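Local coordinates for paenibacillus xanthan lyase (Paenibacillus, PDB 6F2P), which acts as a lyase on the polysaccharide xanthan, probably by the beta-elimination used throughout polysaccharide lyase family 8, at residues S65-I70 / Y120-H125; N115-Y120 / I157-A162; R56-A61 / T71-H76. All coordinates share one frame; numbering follows the deposited sequence.

Interaction 1. Residues S65-I70 / Y120-H125; sequences SDSTSI and YQNWWH
The carbonyl O of S65 lies against the aliphatic CB of Q121, 3.4 Å away, while the ring of Y120 flanks the S65 backbone. The D66 carboxylate stands anti to the backbone N (chi1 -168°); OD1 accepts from T68 OG1 and from T68 N, the latter a capping bond at the turn into helix 68-85. S67 is gripped twice. S67 N donates nearly straight to Q121 OE1 (2.9 Å) from above the amide plane, and the same oxygen accepts from N122 N. S67 OG, one bond from CB and so held close to its own backbone, donates to N122 O (2.7 Å) on an in-plane lone pair. CA of T68 sits over the face of H125, 3.4 Å from the ring centroid, a CH-pi contact. One water at the ring's edge bridges T68 OG1 and H125 NE2, while H125 ND1 bonds to T71 OG1. An alanine at H125 removes the ring, and with it the face under T68 CA and both nitrogens, which would probably loosen the meeting of the two helix starts. I70 CG2 packs against H125 O. Thus helices 68-85 and 123-141 meet at their N-terminal ends, the latter N-capped by N122, with its W126 touching S67 and I70.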
loop_
_atom_site.group_PDB
_atom_site.type_symbol
_atom_site.label_atom_id
_atom_site.label_comp_id
_atom_site.label_asym_id
_atom_site.label_seq_id
_atom_site.Cartn_x
_atom_site.Cartn_y
_atom_site.Cartn_z
ATOM N N SER A 65 -45.082 -3.364 12.188
ATOM C CA SER A 65 -44.503 -3.574 10.864
ATOM C C SER A 65 -43.100 -3.005 10.681
ATOM O O SER A 65 -42.355 -3.470 9.814
ATOM C CB SER A 65 -45.440 -3.032 9.779
ATOM O OG SER A 65 -45.538 -1.622 9.859
ATOM N N ASP A 66 -42.745 -2.000 11.479
ATOM C CA ASP A 66 -41.383 -1.458 11.462
ATOM C C ASP A 66 -40.666 -1.724 12.784
ATOM O O ASP A 66 -41.032 -1.168 13.820
ATOM C CB ASP A 66 -41.397 0.040 11.184
ATOM C CG ASP A 66 -40.018 0.587 10.880
ATOM O OD1 ASP A 66 -39.016 -0.136 11.101
ATOM O OD2 ASP A 66 -39.936 1.749 10.422
ATOM N N SER A 67 -39.629 -2.560 12.738
ATOM C CA SER A 67 -38.944 -2.989 13.957
ATOM C C SER A 67 -38.070 -1.884 14.568
ATOM O O SER A 67 -37.639 -1.993 15.719
ATOM C CB SER A 67 -38.134 -4.270 13.715
ATOM O OG SER A 67 -36.983 -4.027 12.918
ATOM N N THR A 68 -37.832 -0.814 13.811
ATOM C CA THR A 68 -37.092 0.335 14.335
ATOM C C THR A 68 -37.767 0.875 15.591
ATOM O O THR A 68 -37.114 1.372 16.499
ATOM C CB THR A 68 -37.001 1.459 13.296
ATOM O OG1 THR A 68 -36.424 0.946 12.089
ATOM C CG2 THR A 68 -36.174 2.618 13.815
ATOM N N SER A 69 -39.089 0.759 15.640
ATOM C CA SER A 69 -39.847 1.233 16.785
ATOM C C SER A 69 -39.401 0.585 18.098
ATOM O O SER A 69 -39.481 1.207 19.161
ATOM C CB SER A 69 -41.335 1.027 16.551
ATOM O OG SER A 69 -41.788 1.871 15.505
ATOM N N ILE A 70 -38.913 -0.648 18.021
ATOM C CA ILE A 70 -38.341 -1.312 19.192
ATOM C C ILE A 70 -37.184 -0.493 19.779
ATOM O O ILE A 70 -37.188 -0.143 20.960
ATOM C CB ILE A 70 -37.848 -2.738 18.852
ATOM C CG1 ILE A 70 -38.994 -3.576 18.277
ATOM C CG2 ILE A 70 -37.247 -3.413 20.078
ATOM C CD1 ILE A 70 -40.106 -3.829 19.263
ATOM N N TYR A 120 -40.593 -9.315 13.651
ATOM C CA TYR A 120 -41.005 -8.937 12.312
ATOM C C TYR A 120 -40.045 -7.933 11.712
ATOM O O TYR A 120 -39.352 -7.211 12.431
ATOM C CB TYR A 120 -42.433 -8.375 12.331
ATOM C CG TYR A 120 -42.671 -7.322 13.383
ATOM C CD1 TYR A 120 -42.377 -5.984 13.136
ATOM C CD2 TYR A 120 -43.189 -7.661 14.626
ATOM C CE1 TYR A 120 -42.594 -5.013 14.097
ATOM C CE2 TYR A 120 -43.411 -6.698 15.597
ATOM C CZ TYR A 120 -43.111 -5.377 15.328
ATOM O OH TYR A 120 -43.330 -4.416 16.291
ATOM N N GLN A 121 -40.001 -7.910 10.386
ATOM C CA GLN A 121 -39.155 -6.979 9.657
ATOM C C GLN A 121 -37.651 -7.079 10.016
ATOM O O GLN A 121 -37.077 -8.174 10.028
ATOM C CB GLN A 121 -39.683 -5.550 9.816
ATOM C CG GLN A 121 -39.377 -4.648 8.628
ATOM C CD GLN A 121 -38.789 -3.321 9.043
ATOM O OE1 GLN A 121 -38.363 -3.146 10.191
ATOM N NE2 GLN A 121 -38.764 -2.371 8.113
ATOM N N ASN A 122 -37.031 -5.938 10.311
ATOM C CA ASN A 122 -35.573 -5.838 10.413
ATOM C C ASN A 122 -34.958 -6.463 11.675
ATOM O O ASN A 122 -35.293 -6.094 12.799
ATOM C CB ASN A 122 -35.140 -4.378 10.256
ATOM C CG ASN A 122 -33.626 -4.208 10.219
ATOM O OD1 ASN A 122 -32.872 -5.176 10.105
ATOM N ND2 ASN A 122 -33.177 -2.960 10.310
ATOM N N TRP A 123 -34.040 -7.400 11.466
ATOM C CA TRP A 123 -33.480 -8.205 12.547
ATOM C C TRP A 123 -32.682 -7.377 13.552
ATOM O O TRP A 123 -32.672 -7.660 14.750
ATOM C CB TRP A 123 -32.566 -9.280 11.958
ATOM C CG TRP A 123 -31.283 -8.715 11.397
ATOM C CD1 TRP A 123 -31.087 -8.215 10.143
ATOM C CD2 TRP A 123 -30.030 -8.575 12.085
ATOM N NE1 TRP A 123 -29.789 -7.781 10.003
ATOM C CE2 TRP A 123 -29.121 -7.989 11.179
ATOM C CE3 TRP A 123 -29.588 -8.891 13.375
ATOM C CZ2 TRP A 123 -27.797 -7.709 11.524
ATOM C CZ3 TRP A 123 -28.273 -8.612 13.716
ATOM C CH2 TRP A 123 -27.393 -8.027 12.792
ATOM N N TRP A 124 -32.014 -6.350 13.050
ATOM C CA TRP A 124 -31.056 -5.598 13.837
ATOM C C TRP A 124 -31.666 -5.006 15.110
ATOM O O TRP A 124 -31.031 -4.985 16.168
ATOM C CB TRP A 124 -30.428 -4.504 12.973
ATOM C CG TRP A 124 -29.282 -3.849 13.627
ATOM C CD1 TRP A 124 -27.977 -4.234 13.562
ATOM C CD2 TRP A 124 -29.324 -2.702 14.476
ATOM N NE1 TRP A 124 -27.200 -3.394 14.316
ATOM C CE2 TRP A 124 -28.002 -2.441 14.888
ATOM C CE3 TRP A 124 -30.349 -1.867 14.927
ATOM C CZ2 TRP A 124 -27.676 -1.380 15.726
ATOM C CZ3 TRP A 124 -30.021 -0.809 15.765
ATOM C CH2 TRP A 124 -28.695 -0.578 16.155
ATOM N N HIS A 125 -32.902 -4.533 15.012
ATOM C CA HIS A 125 -33.543 -3.894 16.158
ATOM C C HIS A 125 -33.917 -4.897 17.256
ATOM O O HIS A 125 -33.933 -4.558 18.443
ATOM C CB HIS A 125 -34.745 -3.068 15.712
ATOM C CG HIS A 125 -34.388 -1.975 14.753
ATOM N ND1 HIS A 125 -33.665 -0.865 15.131
ATOM C CD2 HIS A 125 -34.631 -1.834 13.429
ATOM C CE1 HIS A 125 -33.486 -0.081 14.083
ATOM N NE2 HIS A 125 -34.058 -0.647 13.036
HETATM O O HOH W 1 -34.018 0.957 10.764
#

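Interaction 2. Residues N115-Y120 / I157-A162; sequences NGCSQY and IYYTQA. With CA (calcium ion), chain F.
Y159 organises this contact: with CG anti to the backbone N (chi1 166°), its ring swings off the last turns of helix 147-160 and lies beneath the loop 115-120. The backbone of G116 crosses one face of the Y159 ring, its N 3.3 Å above the ring plane and over the centre, and its CA makes a CH-pi contact. A positive phi of 112° suits glycine here, since a CB would be jammed against the preceding carbonyl. At the ring's edge, C117 SG meets Y159 CE2 at 3.7 Å, a sulfur-aromatic approach made near the ring plane. N115 crosses obliquely at the base of the ring, OD1 lying 3.5 Å from Y159 CB. Q119, extended beyond CG, arrives tip to tip with its amide plane turned 70° from the ring, and NE2 gives a weak bond to Y159 OH (3.3 Å). Y159 OH itself donates to C117 O at 2.8 Å, in the carbonyl plane. Beyond it, one water links Q119 OE1 to T160 O, and a second water on T160 O is also a ligand of the calcium ion. Q161 OE1 binds that ion at 2.2 Å, with S163 and E174 completing the protein ligands. Phenol and amide thus suit a partly buried polar seam, each both giving and taking, while the metal would probably polarise the water that reaches the carbonyl at the helix's C-terminal end.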
loop_
_atom_site.group_PDB
_atom_site.type_symbol
_atom_site.label_atom_id
_atom_site.label_comp_id
_atom_site.label_asym_id
_atom_site.label_seq_id
_atom_site.Cartn_x
_atom_site.Cartn_y
_atom_site.Cartn_z
ATOM N N ASN A 115 -39.484 -12.782 25.624
ATOM C CA ASN A 115 -39.093 -14.126 25.247
ATOM C C ASN A 115 -40.207 -14.849 24.489
ATOM O O ASN A 115 -41.219 -15.233 25.071
ATOM C CB ASN A 115 -38.682 -14.919 26.489
ATOM C CG ASN A 115 -38.333 -16.351 26.172
ATOM O OD1 ASN A 115 -38.017 -16.696 25.025
ATOM N ND2 ASN A 115 -38.383 -17.205 27.194
ATOM N N GLY A 116 -40.011 -15.016 23.184
ATOM C CA GLY A 116 -40.955 -15.733 22.346
ATOM C C GLY A 116 -41.666 -14.831 21.355
ATOM O O GLY A 116 -42.452 -15.299 20.523
ATOM N N CYS A 117 -41.391 -13.533 21.443
ATOM C CA CYS A 117 -42.066 -12.545 20.607
ATOM C C CYS A 117 -41.779 -12.730 19.121
ATOM O O CYS A 117 -40.815 -13.386 18.733
ATOM C CB CYS A 117 -41.637 -11.145 21.019
ATOM S SG CYS A 117 -39.910 -10.818 20.647
ATOM N N SER A 118 -42.621 -12.131 18.292
ATOM C CA SER A 118 -42.416 -12.169 16.855
ATOM C C SER A 118 -41.408 -11.102 16.462
ATOM O O SER A 118 -41.555 -9.945 16.836
ATOM C CB SER A 118 -43.737 -11.949 16.123
ATOM O OG SER A 118 -43.519 -11.770 14.736
ATOM N N GLN A 119 -40.384 -11.489 15.711
ATOM C CA GLN A 119 -39.357 -10.537 15.306
ATOM C C GLN A 119 -39.565 -10.123 13.865
ATOM O O GLN A 119 -38.827 -10.529 12.975
ATOM C CB GLN A 119 -37.969 -11.136 15.498
ATOM C CG GLN A 119 -37.717 -11.596 16.921
ATOM C CD GLN A 119 -36.471 -12.433 17.044
ATOM O OE1 GLN A 119 -35.388 -12.018 16.623
ATOM N NE2 GLN A 119 -36.614 -13.629 17.617
ATOM N N TYR A 120 -40.593 -9.315 13.651
ATOM C CA TYR A 120 -41.005 -8.937 12.312
ATOM C C TYR A 120 -40.045 -7.933 11.712
ATOM O O TYR A 120 -39.352 -7.211 12.431
ATOM C CB TYR A 120 -42.433 -8.375 12.331
ATOM C CG TYR A 120 -42.671 -7.322 13.383
ATOM C CD1 TYR A 120 -42.377 -5.984 13.136
ATOM C CD2 TYR A 120 -43.189 -7.661 14.626
ATOM C CE1 TYR A 120 -42.594 -5.013 14.097
ATOM C CE2 TYR A 120 -43.411 -6.698 15.597
ATOM C CZ TYR A 120 -43.111 -5.377 15.328
ATOM O OH TYR A 120 -43.330 -4.416 16.291
ATOM N N ILE A 157 -33.862 -10.627 26.028
ATOM C CA ILE A 157 -32.566 -10.427 25.396
ATOM C C ILE A 157 -31.881 -11.751 25.052
ATOM O O ILE A 157 -31.397 -11.911 23.934
ATOM C CB ILE A 157 -31.647 -9.545 26.248
ATOM C CG1 ILE A 157 -32.301 -8.178 26.454
ATOM C CG2 ILE A 157 -30.277 -9.411 25.582
ATOM C CD1 ILE A 157 -31.430 -7.187 27.172
ATOM N N TYR A 158 -31.856 -12.704 25.986
ATOM C CA TYR A 158 -31.341 -14.045 25.683
ATOM C C TYR A 158 -32.064 -14.660 24.481
ATOM O O TYR A 158 -31.480 -15.414 23.701
ATOM C CB TYR A 158 -31.528 -14.997 26.862
ATOM C CG TYR A 158 -30.543 -14.897 28.012
ATOM C CD1 TYR A 158 -30.235 -13.679 28.598
ATOM C CD2 TYR A 158 -29.975 -16.046 28.551
ATOM C CE1 TYR A 158 -29.370 -13.607 29.671
ATOM C CE2 TYR A 158 -29.107 -15.983 29.620
ATOM C CZ TYR A 158 -28.807 -14.764 30.178
ATOM O OH TYR A 158 -27.941 -14.705 31.251
ATOM N N TYR A 159 -33.352 -14.357 24.359
ATOM C CA TYR A 159 -34.157 -14.895 23.272
ATOM C C TYR A 159 -33.726 -14.338 21.919
ATOM O O TYR A 159 -33.432 -15.098 20.996
ATOM C CB TYR A 159 -35.637 -14.623 23.525
ATOM C CG TYR A 159 -36.514 -14.839 22.321
ATOM C CD1 TYR A 159 -36.700 -16.109 21.796
ATOM C CD2 TYR A 159 -37.163 -13.774 21.714
ATOM C CE1 TYR A 159 -37.510 -16.313 20.691
ATOM C CE2 TYR A 159 -37.977 -13.965 20.611
ATOM C CZ TYR A 159 -38.146 -15.237 20.100
ATOM O OH TYR A 159 -38.949 -15.432 18.997
ATOM N N THR A 160 -33.680 -13.015 21.802
ATOM C CA THR A 160 -33.282 -12.392 20.545
ATOM C C THR A 160 -31.774 -12.460 20.288
ATOM O O THR A 160 -31.348 -12.519 19.138
ATOM C CB THR A 160 -33.738 -10.928 20.460
ATOM O OG1 THR A 160 -33.043 -10.150 21.441
ATOM C CG2 THR A 160 -35.232 -10.819 20.694
ATOM N N GLN A 161 -30.969 -12.460 21.348
ATOM C CA GLN A 161 -29.512 -12.437 21.190
ATOM C C GLN A 161 -28.847 -13.541 22.003
ATOM O O GLN A 161 -28.327 -13.294 23.099
ATOM C CB GLN A 161 -28.952 -11.071 21.596
ATOM C CG GLN A 161 -27.472 -10.880 21.314
ATOM C CD GLN A 161 -27.147 -11.153 19.876
ATOM O OE1 GLN A 161 -26.637 -12.218 19.543
ATOM N NE2 GLN A 161 -27.461 -10.204 19.004
ATOM N N ALA A 162 -28.851 -14.755 21.452
ATOM C CA ALA A 162 -28.465 -15.949 22.212
ATOM C C ALA A 162 -26.978 -16.252 22.203
ATOM O O ALA A 162 -26.442 -16.726 23.200
ATOM C CB ALA A 162 -29.235 -17.164 21.730
HETATM CA CA CA F . -26.402 -13.591 17.778
HETATM O O HOH W 2 -33.068 -13.563 17.329
HETATM O O HOH W 3 -28.839 -13.606 17.458
HETATM O O HOH W 4 -26.927 -11.609 16.261
HETATM O O HOH W 5 -27.188 -15.876 18.254
HETATM O O HOH W 6 -26.738 -14.656 15.750
#

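Interaction 3. Residues R56-A61 / T71-H76; sequences RLWNDA and TTTYRH
H76 leaves helix 68-85 with CG anti to its own carbonyl carbon (chi1 -68°), which sends the side chain along the indole of W58. H76 CB rests over the six-membered ring of W58, 3.5 Å from the centroid and almost on the normal, a CH-pi contact. One bond further, CG stays near the indole, and H76 CD2 lies over the indole face near the ring fusion, 3.6 Å from W58 CD2. The imidazole therefore turns its edge to the five-membered ring in a T-shaped pair, the planes 75° apart. At the tip, H76 NE2 donates to D60 OD2 (3.0 Å), using the syn lone pair, with carboxylate and ring nearly coplanar; a longer, weak bond reaches OD1. A carboxylate so placed would tend to favour the protonated imidazole. D60 lies within a type I beta turn, W58 to A61, and its CG, between backbone N and carbonyl carbon, carries the carboxylate toward H76. The turn belongs to the loop between helices 28-46 and 68-85 in the N-terminal domain, the alpha/alpha toroid of family 8 lyases, so the loop folds back on the helix it leads into. Y44 of helix 28-46 stacks on H76 and accepts from W58 NE1 through its carbonyl. Deeper in, T73 offers its methyl to L57, T73 CG2 to L57 CD1 being 3.7 Å, and to the indole rim, whereas its OG1, also hydrogen-bonded to S69 O one turn back, accepts from a water that serves L57 N and A61 O; a threonine suits both demands. The small A61 lets the loop come close to the helix, its CB 4.0 Å from T72 CB, and T72 OG1, itself bonded to T68 O, and D60 O both accept from a second water.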
loop_
_atom_site.group_PDB
_atom_site.type_symbol
_atom_site.label_atom_id
_atom_site.label_comp_id
_atom_site.label_asym_id
_atom_site.label_seq_id
_atom_site.Cartn_x
_atom_site.Cartn_y
_atom_site.Cartn_z
ATOM N N ARG A 56 -48.784 1.573 21.721
ATOM C CA ARG A 56 -47.399 1.957 21.492
ATOM C C ARG A 56 -47.084 2.859 22.674
ATOM O O ARG A 56 -47.995 3.197 23.435
ATOM C CB ARG A 56 -47.274 2.748 20.189
ATOM C CG ARG A 56 -48.099 4.028 20.200
ATOM C CD ARG A 56 -48.190 4.742 18.850
ATOM N NE ARG A 56 -48.866 3.938 17.834
ATOM C CZ ARG A 56 -49.440 4.439 16.745
ATOM N NH1 ARG A 56 -49.450 5.748 16.531
ATOM N NH2 ARG A 56 -50.005 3.622 15.869
ATOM N N LEU A 57 -45.824 3.254 22.846
ATOM C CA LEU A 57 -45.477 4.159 23.945
ATOM C C LEU A 57 -45.227 5.580 23.462
ATOM O O LEU A 57 -45.327 6.533 24.233
ATOM C CB LEU A 57 -44.264 3.651 24.725
ATOM C CG LEU A 57 -44.391 2.265 25.356
ATOM C CD1 LEU A 57 -43.204 1.997 26.260
ATOM C CD2 LEU A 57 -45.700 2.096 26.122
ATOM N N TRP A 58 -44.866 5.710 22.190
ATOM C CA TRP A 58 -44.736 7.011 21.553
ATOM C C TRP A 58 -45.290 6.871 20.152
ATOM O O TRP A 58 -45.240 5.789 19.574
ATOM C CB TRP A 58 -43.282 7.462 21.484
ATOM C CG TRP A 58 -42.753 7.995 22.765
ATOM C CD1 TRP A 58 -42.779 9.293 23.183
ATOM C CD2 TRP A 58 -42.098 7.252 23.800
ATOM N NE1 TRP A 58 -42.192 9.402 24.420
ATOM C CE2 TRP A 58 -41.766 8.163 24.822
ATOM C CE3 TRP A 58 -41.774 5.900 23.967
ATOM C CZ2 TRP A 58 -41.117 7.768 25.998
ATOM C CZ3 TRP A 58 -41.132 5.507 25.136
ATOM C CH2 TRP A 58 -40.815 6.439 26.137
ATOM N N ASN A 59 -45.825 7.960 19.611
ATOM C CA ASN A 59 -46.371 7.935 18.266
ATOM C C ASN A 59 -45.279 7.844 17.208
ATOM O O ASN A 59 -45.493 7.318 16.117
ATOM C CB ASN A 59 -47.258 9.157 18.020
ATOM C CG ASN A 59 -48.703 8.911 18.411
ATOM O OD1 ASN A 59 -49.202 7.780 18.329
ATOM N ND2 ASN A 59 -49.388 9.970 18.838
ATOM N N ASP A 60 -44.097 8.345 17.535
ATOM C CA ASP A 60 -43.007 8.342 16.575
ATOM C C ASP A 60 -42.384 6.953 16.489
ATOM O O ASP A 60 -41.363 6.753 15.824
ATOM C CB ASP A 60 -41.963 9.408 16.932
ATOM C CG ASP A 60 -41.121 9.042 18.153
ATOM O OD1 ASP A 60 -41.445 8.071 18.872
ATOM O OD2 ASP A 60 -40.124 9.753 18.408
ATOM N N ALA A 61 -42.998 6.004 17.190
ATOM C CA ALA A 61 -42.523 4.631 17.195
ATOM C C ALA A 61 -43.689 3.664 17.194
ATOM O O ALA A 61 -43.884 2.940 18.169
ATOM C CB ALA A 61 -41.634 4.384 18.401
ATOM N N THR A 71 -36.203 -0.181 18.942
ATOM C CA THR A 71 -35.026 0.558 19.372
ATOM C C THR A 71 -35.402 1.955 19.838
ATOM O O THR A 71 -34.924 2.431 20.880
ATOM C CB THR A 71 -33.998 0.675 18.216
ATOM O OG1 THR A 71 -33.525 -0.627 17.858
ATOM C CG2 THR A 71 -32.813 1.554 18.609
ATOM N N THR A 72 -36.259 2.609 19.055
ATOM C CA THR A 72 -36.657 3.989 19.323
ATOM C C THR A 72 -37.333 4.097 20.679
ATOM O O THR A 72 -37.019 4.991 21.475
ATOM C CB THR A 72 -37.611 4.520 18.247
ATOM O OG1 THR A 72 -37.070 4.223 16.959
ATOM C CG2 THR A 72 -37.776 6.017 18.371
ATOM N N THR A 73 -38.251 3.171 20.940
ATOM C CA THR A 73 -38.976 3.154 22.198
ATOM C C THR A 73 -38.003 3.020 23.361
ATOM O O THR A 73 -38.060 3.807 24.317
ATOM C CB THR A 73 -40.001 2.002 22.244
ATOM O OG1 THR A 73 -40.959 2.160 21.187
ATOM C CG2 THR A 73 -40.715 1.980 23.577
ATOM N N TYR A 74 -37.099 2.038 23.271
ATOM C CA TYR A 74 -36.162 1.776 24.362
ATOM C C TYR A 74 -35.158 2.906 24.539
ATOM O O TYR A 74 -34.719 3.172 25.654
ATOM C CB TYR A 74 -35.435 0.450 24.183
ATOM C CG TYR A 74 -36.234 -0.761 24.600
ATOM C CD1 TYR A 74 -36.833 -0.832 25.850
ATOM C CD2 TYR A 74 -36.389 -1.840 23.740
ATOM C CE1 TYR A 74 -37.572 -1.954 26.233
ATOM C CE2 TYR A 74 -37.118 -2.956 24.111
ATOM C CZ TYR A 74 -37.708 -3.008 25.353
ATOM O OH TYR A 74 -38.431 -4.124 25.710
ATOM N N ARG A 75 -34.792 3.582 23.456
ATOM C CA ARG A 75 -33.917 4.742 23.605
ATOM C C ARG A 75 -34.635 5.865 24.351
ATOM O O ARG A 75 -34.052 6.506 25.235
ATOM C CB ARG A 75 -33.366 5.220 22.258
ATOM C CG ARG A 75 -32.453 4.203 21.608
ATOM C CD ARG A 75 -31.745 4.701 20.358
ATOM N NE ARG A 75 -30.682 3.765 19.995
ATOM C CZ ARG A 75 -29.873 3.894 18.947
ATOM N NH1 ARG A 75 -29.997 4.935 18.132
ATOM N NH2 ARG A 75 -28.934 2.977 18.718
ATOM N N HIS A 76 -35.902 6.091 24.008
ATOM C CA HIS A 76 -36.709 7.083 24.715
ATOM C C HIS A 76 -36.778 6.752 26.202
ATOM O O HIS A 76 -36.500 7.617 27.042
ATOM C CB HIS A 76 -38.108 7.177 24.121
ATOM C CG HIS A 76 -38.138 7.752 22.744
ATOM N ND1 HIS A 76 -37.038 8.340 22.162
ATOM C CD2 HIS A 76 -39.135 7.831 21.828
ATOM C CE1 HIS A 76 -37.354 8.754 20.941
ATOM N NE2 HIS A 76 -38.622 8.456 20.724
HETATM O O HOH W 7 -43.818 3.077 20.772
HETATM O O HOH W 8 -39.265 4.627 15.370
#

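Interactions 1 and 3 both use helix 68-85, on its opening residues and on the turns just after, and they touch where S69 packs on A61. The segments of interactions 1 and 2 overlap at Y120, which makes contacts in the first of them and none in the second; interactions 2 and 3 do not touch, their nearest atoms lying about 7 Å apart. Interaction 3 is the most buried and the one with a ring-ring pair across its segments, though D60 at its margin is exposed. Interactions 1 and 2 are only partly buried: the former rests on bonds to backbone atoms just ahead of two helices, the latter on a tyrosine near a helix's C-terminal end beside calcium. All three lie within the alpha-helical domain.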